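Local structure of cellulase CEL9M (Clostridium cellulolyticum, 1IA6) at residues H4-A9 and A424-F429; T8-S13 and D86-T91; M315-Y320 and L330-K335; K335-I340 and V420-G425. The protein probably hydrolyses internal beta-1,4-glucosidic bonds of cellulose, lichenin and cereal beta-glucans as a family 9 endoglucanase. All coordinates share one frame; numbering follows the deposited sequence.

Interaction 1 of 4, residues H4-A9 and A424-F429. With NI (nickel (II) ion), chain D.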
loop_
_atom_site.group_PDB
_atom_site.type_symbol
_atom_site.label_atom_id
_atom_site.label_comp_id
_atom_site.label_asym_id
_atom_site.label_seq_id
_atom_site.Cartn_x
_atom_site.Cartn_y
_atom_site.Cartn_z
ATOM N N HIS A 4 -0.037 -20.065 14.900
ATOM C CA HIS A 4 -0.885 -19.004 14.361
ATOM C C HIS A 4 -1.385 -19.359 12.965
ATOM O O HIS A 4 -0.707 -20.056 12.211
ATOM C CB HIS A 4 -0.103 -17.687 14.311
ATOM C CG HIS A 4 0.141 -17.079 15.656
ATOM N ND1 HIS A 4 -0.823 -16.363 16.334
ATOM C CD2 HIS A 4 1.225 -17.112 16.466
ATOM C CE1 HIS A 4 -0.341 -15.981 17.504
ATOM N NE2 HIS A 4 0.899 -16.422 17.609
ATOM N N ASP A 5 -2.579 -18.878 12.627
ATOM C CA ASP A 5 -3.165 -19.145 11.316
ATOM C C ASP A 5 -2.849 -17.998 10.359
ATOM O O ASP A 5 -3.676 -17.109 10.144
ATOM C CB ASP A 5 -4.684 -19.311 11.444
ATOM C CG ASP A 5 -5.335 -19.782 10.152
ATOM O OD1 ASP A 5 -4.617 -19.970 9.146
ATOM O OD2 ASP A 5 -6.569 -19.968 10.147
ATOM N N TYR A 6 -1.648 -18.024 9.787
ATOM C CA TYR A 6 -1.221 -16.981 8.855
ATOM C C TYR A 6 -1.978 -17.060 7.533
ATOM O O TYR A 6 -2.161 -16.052 6.857
ATOM C CB TYR A 6 0.278 -17.097 8.573
ATOM C CG TYR A 6 1.152 -16.998 9.804
ATOM C CD1 TYR A 6 1.187 -15.832 10.568
ATOM C CD2 TYR A 6 1.933 -18.075 10.210
ATOM C CE1 TYR A 6 1.983 -15.747 11.712
ATOM C CE2 TYR A 6 2.730 -18.000 11.349
ATOM C CZ TYR A 6 2.750 -16.837 12.095
ATOM O OH TYR A 6 3.522 -16.772 13.230
ATOM N N SER A 7 -2.410 -18.265 7.175
ATOM C CA SER A 7 -3.143 -18.489 5.936
ATOM C C SER A 7 -4.461 -17.719 5.890
ATOM O O SER A 7 -4.758 -17.037 4.904
ATOM C CB SER A 7 -3.422 -19.986 5.764
ATOM O OG SER A 7 -4.114 -20.239 4.555
ATOM N N THR A 8 -5.252 -17.835 6.954
ATOM C CA THR A 8 -6.537 -17.154 7.025
ATOM C C THR A 8 -6.343 -15.644 7.105
ATOM O O THR A 8 -7.110 -14.880 6.521
ATOM C CB THR A 8 -7.355 -17.636 8.241
ATOM O OG1 THR A 8 -7.639 -19.034 8.097
ATOM C CG2 THR A 8 -8.675 -16.878 8.336
ATOM N N ALA A 9 -5.315 -15.211 7.826
ATOM C CA ALA A 9 -5.045 -13.782 7.949
ATOM C C ALA A 9 -4.709 -13.218 6.569
ATOM O O ALA A 9 -5.150 -12.127 6.212
ATOM C CB ALA A 9 -3.889 -13.541 8.913
ATOM N N ALA A 424 2.409 -12.900 3.628
ATOM C CA ALA A 424 2.831 -13.813 2.569
ATOM C C ALA A 424 4.222 -14.338 2.922
ATOM O O ALA A 424 4.524 -15.520 2.727
ATOM C CB ALA A 424 2.859 -13.092 1.219
ATOM N N GLY A 425 5.063 -13.456 3.453
ATOM C CA GLY A 425 6.403 -13.860 3.841
ATOM C C GLY A 425 6.386 -14.779 5.051
ATOM O O GLY A 425 7.193 -15.703 5.148
ATOM N N ALA A 426 5.467 -14.531 5.979
ATOM C CA ALA A 426 5.361 -15.353 7.181
ATOM C C ALA A 426 5.033 -16.793 6.807
ATOM O O ALA A 426 5.575 -17.738 7.381
ATOM C CB ALA A 426 4.283 -14.798 8.106
ATOM N N ILE A 427 4.138 -16.956 5.840
ATOM C CA ILE A 427 3.744 -18.282 5.393
ATOM C C ILE A 427 4.943 -19.049 4.846
ATOM O O ILE A 427 5.064 -20.256 5.054
ATOM C CB ILE A 427 2.635 -18.183 4.319
ATOM C CG1 ILE A 427 1.339 -17.704 4.980
ATOM C CG2 ILE A 427 2.425 -19.532 3.641
ATOM C CD1 ILE A 427 0.215 -17.413 4.017
ATOM N N LYS A 428 5.835 -18.342 4.164
ATOM C CA LYS A 428 7.022 -18.961 3.586
ATOM C C LYS A 428 8.049 -19.403 4.625
ATOM O O LYS A 428 8.566 -20.515 4.562
ATOM C CB LYS A 428 7.691 -17.995 2.602
ATOM C CG LYS A 428 9.020 -18.491 2.047
ATOM C CD LYS A 428 9.659 -17.460 1.132
ATOM C CE LYS A 428 11.041 -17.908 0.673
ATOM N NZ LYS A 428 11.002 -19.219 -0.036
ATOM N N PHE A 429 8.329 -18.536 5.588
ATOM C CA PHE A 429 9.331 -18.823 6.608
ATOM C C PHE A 429 8.863 -19.543 7.865
ATOM O O PHE A 429 9.616 -20.325 8.446
ATOM C CB PHE A 429 10.023 -17.524 7.014
ATOM C CG PHE A 429 10.888 -16.942 5.940
ATOM C CD1 PHE A 429 12.105 -17.530 5.616
ATOM C CD2 PHE A 429 10.492 -15.802 5.256
ATOM C CE1 PHE A 429 12.917 -16.988 4.625
ATOM C CE2 PHE A 429 11.294 -15.251 4.263
ATOM C CZ PHE A 429 12.509 -15.844 3.947
HETATM NI NI NI D . 1.966 -16.612 19.415
HETATM O O HOH W 1 4.014 -16.679 18.953
#
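The hydroxyl of Tyr6, whose ring packs on Ala426, is gripped by two groups of helix 327-341: it hydrogen-bonds OD1 of Asp338 and more weakly meets NZ of Lys334. The ring is sandwiched between a methyl and a methylene carbon. CB of Ala426 comes over one face in a CH-pi contact, 4.2 Å from the ring centroid and 17° off its normal, while CB of His4 lies over the opposite face, offset toward the rim. Alanine suits this position because its single methyl lets the tyrosine lie close to helix 413-429. Beside it, CG1 of Ile427 meets CB of Tyr6 at 3.8 Å. With CG1 anti to the carbonyl carbon (chi1 -70°) and the chain extended beyond it, the isoleucine carries CD1 on to CA of Ser7, 4.0 Å away. Helix 6-15 starts here, with Asp5 as its N-cap: OD1 accepts from Thr8 N at 3.1 Å, met from above the carboxylate plane, and satisfies an amide of the first turn. Just before the cap, His4 NE2 binds the nickel ion at 2.1 Å, with Ala1, Asp343 and a water as further ligands. Nonpolar packing thus joins the N-terminal helix to the last one of the family 9 alpha barrel, while the phenol oxygen and the nickel ion tie the same end of the chain by a hydrogen bond and metal coordination.

Interaction 2 of 4, residues T8-S13 and D86-T91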
loop_
_atom_site.group_PDB
_atom_site.type_symbol
_atom_site.label_atom_id
_atom_site.label_comp_id
_atom_site.label_asym_id
_atom_site.label_seq_id
_atom_site.Cartn_x
_atom_site.Cartn_y
_atom_site.Cartn_z
ATOM N N THR A 8 -5.252 -17.835 6.954
ATOM C CA THR A 8 -6.537 -17.154 7.025
ATOM C C THR A 8 -6.343 -15.644 7.105
ATOM O O THR A 8 -7.110 -14.880 6.521
ATOM C CB THR A 8 -7.355 -17.636 8.241
ATOM O OG1 THR A 8 -7.639 -19.034 8.097
ATOM C CG2 THR A 8 -8.675 -16.878 8.336
ATOM N N ALA A 9 -5.315 -15.211 7.826
ATOM C CA ALA A 9 -5.045 -13.782 7.949
ATOM C C ALA A 9 -4.709 -13.218 6.569
ATOM O O ALA A 9 -5.150 -12.127 6.212
ATOM C CB ALA A 9 -3.889 -13.541 8.913
ATOM N N LEU A 10 -3.925 -13.965 5.795
ATOM C CA LEU A 10 -3.553 -13.521 4.456
ATOM C C LEU A 10 -4.800 -13.334 3.598
ATOM O O LEU A 10 -4.976 -12.289 2.971
ATOM C CB LEU A 10 -2.619 -14.534 3.787
ATOM C CG LEU A 10 -2.230 -14.197 2.344
ATOM C CD1 LEU A 10 -1.515 -12.844 2.300
ATOM C CD2 LEU A 10 -1.332 -15.291 1.787
ATOM N N LYS A 11 -5.663 -14.346 3.576
ATOM C CA LYS A 11 -6.897 -14.276 2.799
ATOM C C LYS A 11 -7.703 -13.045 3.190
ATOM O O LYS A 11 -8.187 -12.310 2.328
ATOM C CB LYS A 11 -7.758 -15.520 3.029
ATOM C CG LYS A 11 -9.064 -15.491 2.234
ATOM C CD LYS A 11 -9.999 -16.642 2.590
ATOM C CE LYS A 11 -10.591 -16.477 3.981
ATOM N NZ LYS A 11 -11.596 -17.540 4.291
ATOM N N ASP A 12 -7.852 -12.825 4.493
ATOM C CA ASP A 12 -8.607 -11.675 4.973
ATOM C C ASP A 12 -7.981 -10.346 4.559
ATOM O O ASP A 12 -8.691 -9.442 4.142
ATOM C CB ASP A 12 -8.727 -11.689 6.500
ATOM C CG ASP A 12 -9.609 -12.805 7.019
ATOM O OD1 ASP A 12 -10.443 -13.335 6.255
ATOM O OD2 ASP A 12 -9.477 -13.141 8.213
ATOM N N SER A 13 -6.659 -10.232 4.677
ATOM C CA SER A 13 -5.964 -8.988 4.340
ATOM C C SER A 13 -6.124 -8.600 2.871
ATOM O O SER A 13 -6.085 -7.417 2.523
ATOM C CB SER A 13 -4.476 -9.089 4.707
ATOM O OG SER A 13 -3.798 -10.039 3.906
ATOM N N ASP A 86 -0.183 -19.076 -4.055
ATOM C CA ASP A 86 -0.637 -20.278 -4.755
ATOM C C ASP A 86 -1.074 -21.364 -3.776
ATOM O O ASP A 86 -2.162 -21.922 -3.901
ATOM C CB ASP A 86 0.468 -20.854 -5.649
ATOM C CG ASP A 86 0.765 -19.990 -6.858
ATOM O OD1 ASP A 86 -0.118 -19.217 -7.284
ATOM O OD2 ASP A 86 1.886 -20.099 -7.395
ATOM N N ALA A 87 -0.217 -21.653 -2.802
ATOM C CA ALA A 87 -0.486 -22.690 -1.809
ATOM C C ALA A 87 -1.747 -22.462 -0.984
ATOM O O ALA A 87 -2.422 -23.420 -0.603
ATOM C CB ALA A 87 0.719 -22.842 -0.884
ATOM N N THR A 88 -2.066 -21.200 -0.706
ATOM C CA THR A 88 -3.249 -20.878 0.086
ATOM C C THR A 88 -4.472 -20.562 -0.767
ATOM O O THR A 88 -5.525 -20.211 -0.238
ATOM C CB THR A 88 -2.986 -19.679 1.026
ATOM O OG1 THR A 88 -2.548 -18.553 0.256
ATOM C CG2 THR A 88 -1.923 -20.032 2.051
ATOM N N GLY A 89 -4.330 -20.685 -2.083
ATOM C CA GLY A 89 -5.443 -20.416 -2.976
ATOM C C GLY A 89 -5.877 -18.958 -3.023
ATOM O O GLY A 89 -7.058 -18.664 -3.230
ATOM N N ASN A 90 -4.930 -18.043 -2.842
ATOM C CA ASN A 90 -5.246 -16.619 -2.867
ATOM C C ASN A 90 -4.743 -15.874 -4.098
ATOM O O ASN A 90 -5.012 -14.683 -4.259
ATOM C CB ASN A 90 -4.696 -15.940 -1.612
ATOM C CG ASN A 90 -5.518 -16.252 -0.383
ATOM O OD1 ASN A 90 -6.716 -15.971 -0.342
ATOM N ND2 ASN A 90 -4.883 -16.840 0.627
ATOM N N THR A 91 -4.029 -16.567 -4.975
ATOM C CA THR A 91 -3.489 -15.922 -6.166
ATOM C C THR A 91 -4.534 -15.286 -7.075
ATOM O O THR A 91 -4.350 -14.164 -7.547
ATOM C CB THR A 91 -2.658 -16.909 -6.990
ATOM O OG1 THR A 91 -1.616 -17.444 -6.167
ATOM C CG2 THR A 91 -2.032 -16.210 -8.188
HETATM O O HOH W 2 -8.364 -13.479 -0.475
#
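Lys11 of helix 6-15 and Asn90, in the link between helices 82-87 and 91-107, bring their CA atoms to 6.3 Å, and just before this point Gly89 takes a positive phi of 67° to end helix 82-87 in a Schellman motif. Glycine suits a positive phi, which its lack of a side chain makes easy. Asn90 then reaches across to the first helix, its side chain crossing that of Lys11 at about a right angle, with the carboxamide against CB and CG. Its OD1 stands 3.5 Å from CG of Lys11, a van der Waals contact with the aliphatic part of a lysine whose amino end leads away. The same oxygen accepts from a water that also donates to O of Lys11, at 3.0 Å from that carbonyl, so the two segments share a bridge. Here the N-terminal helix of the family 9 catalytic module leans on the turn that follows helix 82-87. The rotation of the Asn90 amide is fixed from its other end too: ND2 donates to OG1 of Thr88 at 2.9 Å, somewhat bent at 144°, and that hydroxyl also hydrogen-bonds the carbonyl oxygen of Ser84 in the last helical turn. A threonine here thus links the asparagine to the helix end. With CG anti to the backbone N (chi1 177°), Leu10 extends toward the turn and its CD2 packs against OG1 of Thr88 at 3.8 Å; the same methyl also touches Ile427 of helix 413-429.

Interaction 3 of 4, residues M315-Y320 and L330-K335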
loop_
_atom_site.group_PDB
_atom_site.type_symbol
_atom_site.label_atom_id
_atom_site.label_comp_id
_atom_site.label_asym_id
_atom_site.label_seq_id
_atom_site.Cartn_x
_atom_site.Cartn_y
_atom_site.Cartn_z
ATOM N N MET A 315 8.062 -6.706 6.462
ATOM C CA MET A 315 7.984 -7.233 5.106
ATOM C C MET A 315 9.334 -7.099 4.397
ATOM O O MET A 315 9.799 -8.039 3.749
ATOM C CB MET A 315 6.910 -6.499 4.295
ATOM C CG MET A 315 6.797 -7.024 2.869
ATOM S SD MET A 315 5.830 -5.978 1.782
ATOM C CE MET A 315 6.388 -6.579 0.192
ATOM N N VAL A 316 9.959 -5.929 4.515
ATOM C CA VAL A 316 11.253 -5.698 3.881
ATOM C C VAL A 316 12.292 -6.682 4.418
ATOM O O VAL A 316 13.079 -7.246 3.656
ATOM C CB VAL A 316 11.744 -4.250 4.121
ATOM C CG1 VAL A 316 13.103 -4.042 3.463
ATOM C CG2 VAL A 316 10.729 -3.263 3.556
ATOM N N MET A 317 12.291 -6.893 5.731
ATOM C CA MET A 317 13.233 -7.825 6.338
ATOM C C MET A 317 13.029 -9.246 5.814
ATOM O O MET A 317 13.997 -9.976 5.606
ATOM C CB MET A 317 13.091 -7.822 7.861
ATOM C CG MET A 317 13.482 -6.513 8.511
ATOM S SD MET A 317 13.317 -6.597 10.301
ATOM C CE MET A 317 14.400 -5.243 10.796
ATOM N N LEU A 318 11.779 -9.644 5.600
ATOM C CA LEU A 318 11.515 -10.993 5.097
ATOM C C LEU A 318 11.919 -11.163 3.635
ATOM O O LEU A 318 12.319 -12.252 3.220
ATOM C CB LEU A 318 10.039 -11.365 5.284
ATOM C CG LEU A 318 9.595 -11.537 6.740
ATOM C CD1 LEU A 318 8.184 -12.093 6.774
ATOM C CD2 LEU A 318 10.549 -12.475 7.470
ATOM N N VAL A 319 11.811 -10.098 2.847
ATOM C CA VAL A 319 12.215 -10.180 1.445
ATOM C C VAL A 319 13.733 -10.347 1.440
ATOM O O VAL A 319 14.283 -11.149 0.684
ATOM C CB VAL A 319 11.830 -8.903 0.669
ATOM C CG1 VAL A 319 12.381 -8.963 -0.749
ATOM C CG2 VAL A 319 10.317 -8.763 0.635
ATOM N N TYR A 320 14.402 -9.590 2.304
ATOM C CA TYR A 320 15.852 -9.653 2.430
ATOM C C TYR A 320 16.288 -11.061 2.839
ATOM O O TYR A 320 17.292 -11.577 2.343
ATOM C CB TYR A 320 16.324 -8.648 3.485
ATOM C CG TYR A 320 17.805 -8.685 3.765
ATOM C CD1 TYR A 320 18.716 -8.114 2.879
ATOM C CD2 TYR A 320 18.300 -9.292 4.919
ATOM C CE1 TYR A 320 20.088 -8.142 3.138
ATOM C CE2 TYR A 320 19.667 -9.328 5.186
ATOM C CZ TYR A 320 20.553 -8.749 4.292
ATOM O OH TYR A 320 21.906 -8.769 4.560
ATOM N N LEU A 330 14.344 -12.754 11.265
ATOM C CA LEU A 330 13.170 -13.615 11.225
ATOM C C LEU A 330 12.433 -13.579 12.558
ATOM O O LEU A 330 11.204 -13.569 12.592
ATOM C CB LEU A 330 13.571 -15.055 10.890
ATOM C CG LEU A 330 14.026 -15.285 9.446
ATOM C CD1 LEU A 330 14.572 -16.693 9.292
ATOM C CD2 LEU A 330 12.856 -15.048 8.500
ATOM N N ASP A 331 13.181 -13.554 13.658
ATOM C CA ASP A 331 12.557 -13.514 14.975
ATOM C C ASP A 331 11.857 -12.182 15.207
ATOM O O ASP A 331 10.761 -12.138 15.762
ATOM C CB ASP A 331 13.591 -13.739 16.081
ATOM C CG ASP A 331 14.194 -15.128 16.046
ATOM O OD1 ASP A 331 13.469 -16.088 15.704
ATOM O OD2 ASP A 331 15.392 -15.263 16.374
ATOM N N LEU A 332 12.489 -11.094 14.781
ATOM C CA LEU A 332 11.900 -9.772 14.965
ATOM C C LEU A 332 10.618 -9.678 14.151
ATOM O O LEU A 332 9.572 -9.277 14.666
ATOM C CB LEU A 332 12.886 -8.680 14.525
ATOM C CG LEU A 332 12.557 -7.219 14.869
ATOM C CD1 LEU A 332 13.790 -6.360 14.641
ATOM C CD2 LEU A 332 11.399 -6.716 14.026
ATOM N N ALA A 333 10.704 -10.054 12.879
ATOM C CA ALA A 333 9.552 -10.007 11.984
ATOM C C ALA A 333 8.399 -10.854 12.504
ATOM O O ALA A 333 7.242 -10.426 12.480
ATOM C CB ALA A 333 9.959 -10.478 10.585
ATOM N N LYS A 334 8.712 -12.056 12.976
ATOM C CA LYS A 334 7.687 -12.950 13.489
ATOM C C LYS A 334 6.989 -12.375 14.714
ATOM O O LYS A 334 5.786 -12.540 14.873
ATOM C CB LYS A 334 8.279 -14.317 13.835
ATOM C CG LYS A 334 7.219 -15.366 14.134
ATOM C CD LYS A 334 7.840 -16.725 14.424
ATOM C CE LYS A 334 6.779 -17.814 14.486
ATOM N NZ LYS A 334 5.801 -17.597 15.583
ATOM N N LYS A 335 7.740 -11.699 15.578
ATOM C CA LYS A 335 7.145 -11.115 16.775
ATOM C C LYS A 335 6.164 -9.998 16.426
ATOM O O LYS A 335 5.117 -9.866 17.058
ATOM C CB LYS A 335 8.232 -10.587 17.713
ATOM C CG LYS A 335 9.050 -11.689 18.379
ATOM C CD LYS A 335 10.005 -11.125 19.422
ATOM C CE LYS A 335 10.781 -12.232 20.122
ATOM N NZ LYS A 335 11.681 -11.684 21.178
#
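Leu318 and Leu330 meet beside the ring of Phe429 from helix 413-429: CD2 of Leu330 lies over one face of that ring, and the carbonyl oxygen of Leu318 sits at its rim, near CE2. The Tyr320 ring meets Phe284 edge-to-face on another side of helix 306-323. The two segments are the arms of an alpha-alpha hairpin, helices 306-323 and 327-341 joined by a short turn, within the alpha barrel of family 9. Their local axes pass 9.3 Å apart and run at 143° to each other, roughly antiparallel. The packing between them is purely nonpolar. Leu318 is the central side chain: with CG anti to the carbonyl carbon (chi1 -68°), it swings CD2 into the interface, although the CB bond itself does not aim there. That methyl meets CD2 of Leu330 at 3.6 Å and CB of Ala333 at 3.7 Å. Alanine suits a place that faces the partner helix, where its short side chain lets the leucine lie over it. The other flank of the contact is filled by Met317, whose long unbranched chain is extended beyond CG and crosses Leu332 at about a right angle. Leucine presents both of its methyls to this flexible thioether: CD2 faces SD of Met317 at 4.2 Å, and CD1 lies 4.1 Å from CE of Met317.

Interaction 4 of 4, residues K335-I340 and V420-G425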
loop_
_atom_site.group_PDB
_atom_site.type_symbol
_atom_site.label_atom_id
_atom_site.label_comp_id
_atom_site.label_asym_id
_atom_site.label_seq_id
_atom_site.Cartn_x
_atom_site.Cartn_y
_atom_site.Cartn_z
ATOM N N LYS A 335 7.740 -11.699 15.578
ATOM C CA LYS A 335 7.145 -11.115 16.775
ATOM C C LYS A 335 6.164 -9.998 16.426
ATOM O O LYS A 335 5.117 -9.866 17.058
ATOM C CB LYS A 335 8.232 -10.587 17.713
ATOM C CG LYS A 335 9.050 -11.689 18.379
ATOM C CD LYS A 335 10.005 -11.125 19.422
ATOM C CE LYS A 335 10.781 -12.232 20.122
ATOM N NZ LYS A 335 11.681 -11.684 21.178
ATOM N N GLN A 336 6.496 -9.201 15.415
ATOM C CA GLN A 336 5.615 -8.110 15.010
ATOM C C GLN A 336 4.325 -8.658 14.420
ATOM O O GLN A 336 3.236 -8.174 14.727
ATOM C CB GLN A 336 6.309 -7.209 13.988
ATOM C CG GLN A 336 7.614 -6.635 14.499
ATOM C CD GLN A 336 7.470 -6.035 15.884
ATOM O OE1 GLN A 336 6.800 -5.015 16.071
ATOM N NE2 GLN A 336 8.085 -6.676 16.868
ATOM N N VAL A 337 4.449 -9.673 13.571
ATOM C CA VAL A 337 3.276 -10.277 12.957
ATOM C C VAL A 337 2.388 -10.925 14.010
ATOM O O VAL A 337 1.173 -10.717 14.023
ATOM C CB VAL A 337 3.665 -11.356 11.928
ATOM C CG1 VAL A 337 2.418 -12.044 11.404
ATOM C CG2 VAL A 337 4.433 -10.725 10.783
ATOM N N ASP A 338 2.991 -11.713 14.896
ATOM C CA ASP A 338 2.220 -12.386 15.935
ATOM C C ASP A 338 1.527 -11.396 16.863
ATOM O O ASP A 338 0.437 -11.669 17.364
ATOM C CB ASP A 338 3.114 -13.336 16.741
ATOM C CG ASP A 338 3.590 -14.522 15.916
ATOM O OD1 ASP A 338 3.046 -14.735 14.812
ATOM O OD2 ASP A 338 4.499 -15.244 16.370
ATOM N N TYR A 339 2.153 -10.243 17.082
ATOM C CA TYR A 339 1.566 -9.212 17.933
ATOM C C TYR A 339 0.278 -8.718 17.278
ATOM O O TYR A 339 -0.758 -8.584 17.933
ATOM C CB TYR A 339 2.555 -8.056 18.115
ATOM C CG TYR A 339 2.067 -6.948 19.027
ATOM C CD1 TYR A 339 1.113 -6.028 18.591
ATOM C CD2 TYR A 339 2.563 -6.818 20.324
ATOM C CE1 TYR A 339 0.666 -5.002 19.424
ATOM C CE2 TYR A 339 2.122 -5.795 21.168
ATOM C CZ TYR A 339 1.174 -4.891 20.711
ATOM O OH TYR A 339 0.734 -3.876 21.531
ATOM N N ILE A 340 0.350 -8.465 15.975
ATOM C CA ILE A 340 -0.796 -7.994 15.208
ATOM C C ILE A 340 -1.943 -9.009 15.232
ATOM O O ILE A 340 -3.111 -8.634 15.331
ATOM C CB ILE A 340 -0.378 -7.712 13.738
ATOM C CG1 ILE A 340 0.523 -6.475 13.696
ATOM C CG2 ILE A 340 -1.610 -7.531 12.850
ATOM C CD1 ILE A 340 1.183 -6.233 12.354
ATOM N N VAL A 420 -0.309 -7.476 3.760
ATOM C CA VAL A 420 -0.399 -8.594 2.829
ATOM C C VAL A 420 0.996 -9.163 2.581
ATOM O O VAL A 420 1.198 -10.377 2.624
ATOM C CB VAL A 420 -1.008 -8.163 1.479
ATOM C CG1 VAL A 420 -0.975 -9.329 0.499
ATOM C CG2 VAL A 420 -2.438 -7.693 1.681
ATOM N N GLY A 421 1.957 -8.278 2.334
ATOM C CA GLY A 421 3.321 -8.710 2.078
ATOM C C GLY A 421 3.974 -9.481 3.213
ATOM O O GLY A 421 4.554 -10.545 2.990
ATOM N N VAL A 422 3.891 -8.957 4.434
ATOM C CA VAL A 422 4.505 -9.637 5.568
ATOM C C VAL A 422 3.833 -10.982 5.848
ATOM O O VAL A 422 4.505 -11.951 6.200
ATOM C CB VAL A 422 4.493 -8.749 6.854
ATOM C CG1 VAL A 422 3.095 -8.644 7.431
ATOM C CG2 VAL A 422 5.466 -9.322 7.883
ATOM N N LEU A 423 2.515 -11.051 5.691
ATOM C CA LEU A 423 1.811 -12.310 5.918
ATOM C C LEU A 423 2.229 -13.342 4.868
ATOM O O LEU A 423 2.388 -14.525 5.174
ATOM C CB LEU A 423 0.297 -12.092 5.889
ATOM C CG LEU A 423 -0.265 -11.411 7.144
ATOM C CD1 LEU A 423 -1.745 -11.112 6.972
ATOM C CD2 LEU A 423 -0.043 -12.321 8.349
ATOM N N ALA A 424 2.409 -12.900 3.628
ATOM C CA ALA A 424 2.831 -13.813 2.569
ATOM C C ALA A 424 4.222 -14.338 2.922
ATOM O O ALA A 424 4.524 -15.520 2.727
ATOM C CB ALA A 424 2.859 -13.092 1.219
ATOM N N GLY A 425 5.063 -13.456 3.453
ATOM C CA GLY A 425 6.403 -13.860 3.841
ATOM C C GLY A 425 6.386 -14.779 5.051
ATOM O O GLY A 425 7.193 -15.703 5.148
#
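Van der Waals contacts between branched side chains make the whole of this interface, and Val337 is at the centre of it, each of its methyls meeting a different residue of helix 413-429. CG2 of Val337 presses against CG2 of Val422 at 3.4 Å, tighter than carbons normally approach, as the two valines slide past each other in opposite directions. Val422 adopts an uncommon rotation for a helical valine: CG1 sits in the crowded position between backbone N and carbonyl carbon (chi1 73°), and CG2 is anti to N, where it meets its partner. The second methyl, CG1 of Val337, rests on CD2 of Leu423 at 3.9 Å. Leucine suits this flank because its longer chain brings a methyl to the valine, although its CB bond does not aim at the partner helix.

Polar groups are turned to other sides of helix 327-341. Asp338, though buried, has OD2 of its carboxylate engaged in a salt bridge with Lys334, one turn back along the same helix. The amide of Gln336 is likewise satisfied, by backbone atoms of Lys299 and Gly297.

Among its neighbours the contact is a meeting point of helices: Tyr6 of helix 6-15 lies against Val337, and Ala9 and Ser13 of that helix against Leu423, while helix 306-323 packs on Val422 through Ser314 and Leu318.

In the fold
The four contacts form one cluster of helices from both ends of the family 9 module. Helix 413-429 serves interactions 1 and 4, whose centres are about 7 Å apart; helix 6-15 serves interactions 1 and 2, and helix 327-341 serves 3 and 4. Interactions 2 and 3, about 19 Å apart between centres, do not touch. Along the chain, interaction 2 closes before 3 opens and 3 before 4, while interaction 1 spans 3 and closes nearly the entire chain. The last helix therefore links the N-terminal helix to the hairpin of helices 306-323 and 327-341, joining early and late parts of the alpha barrel.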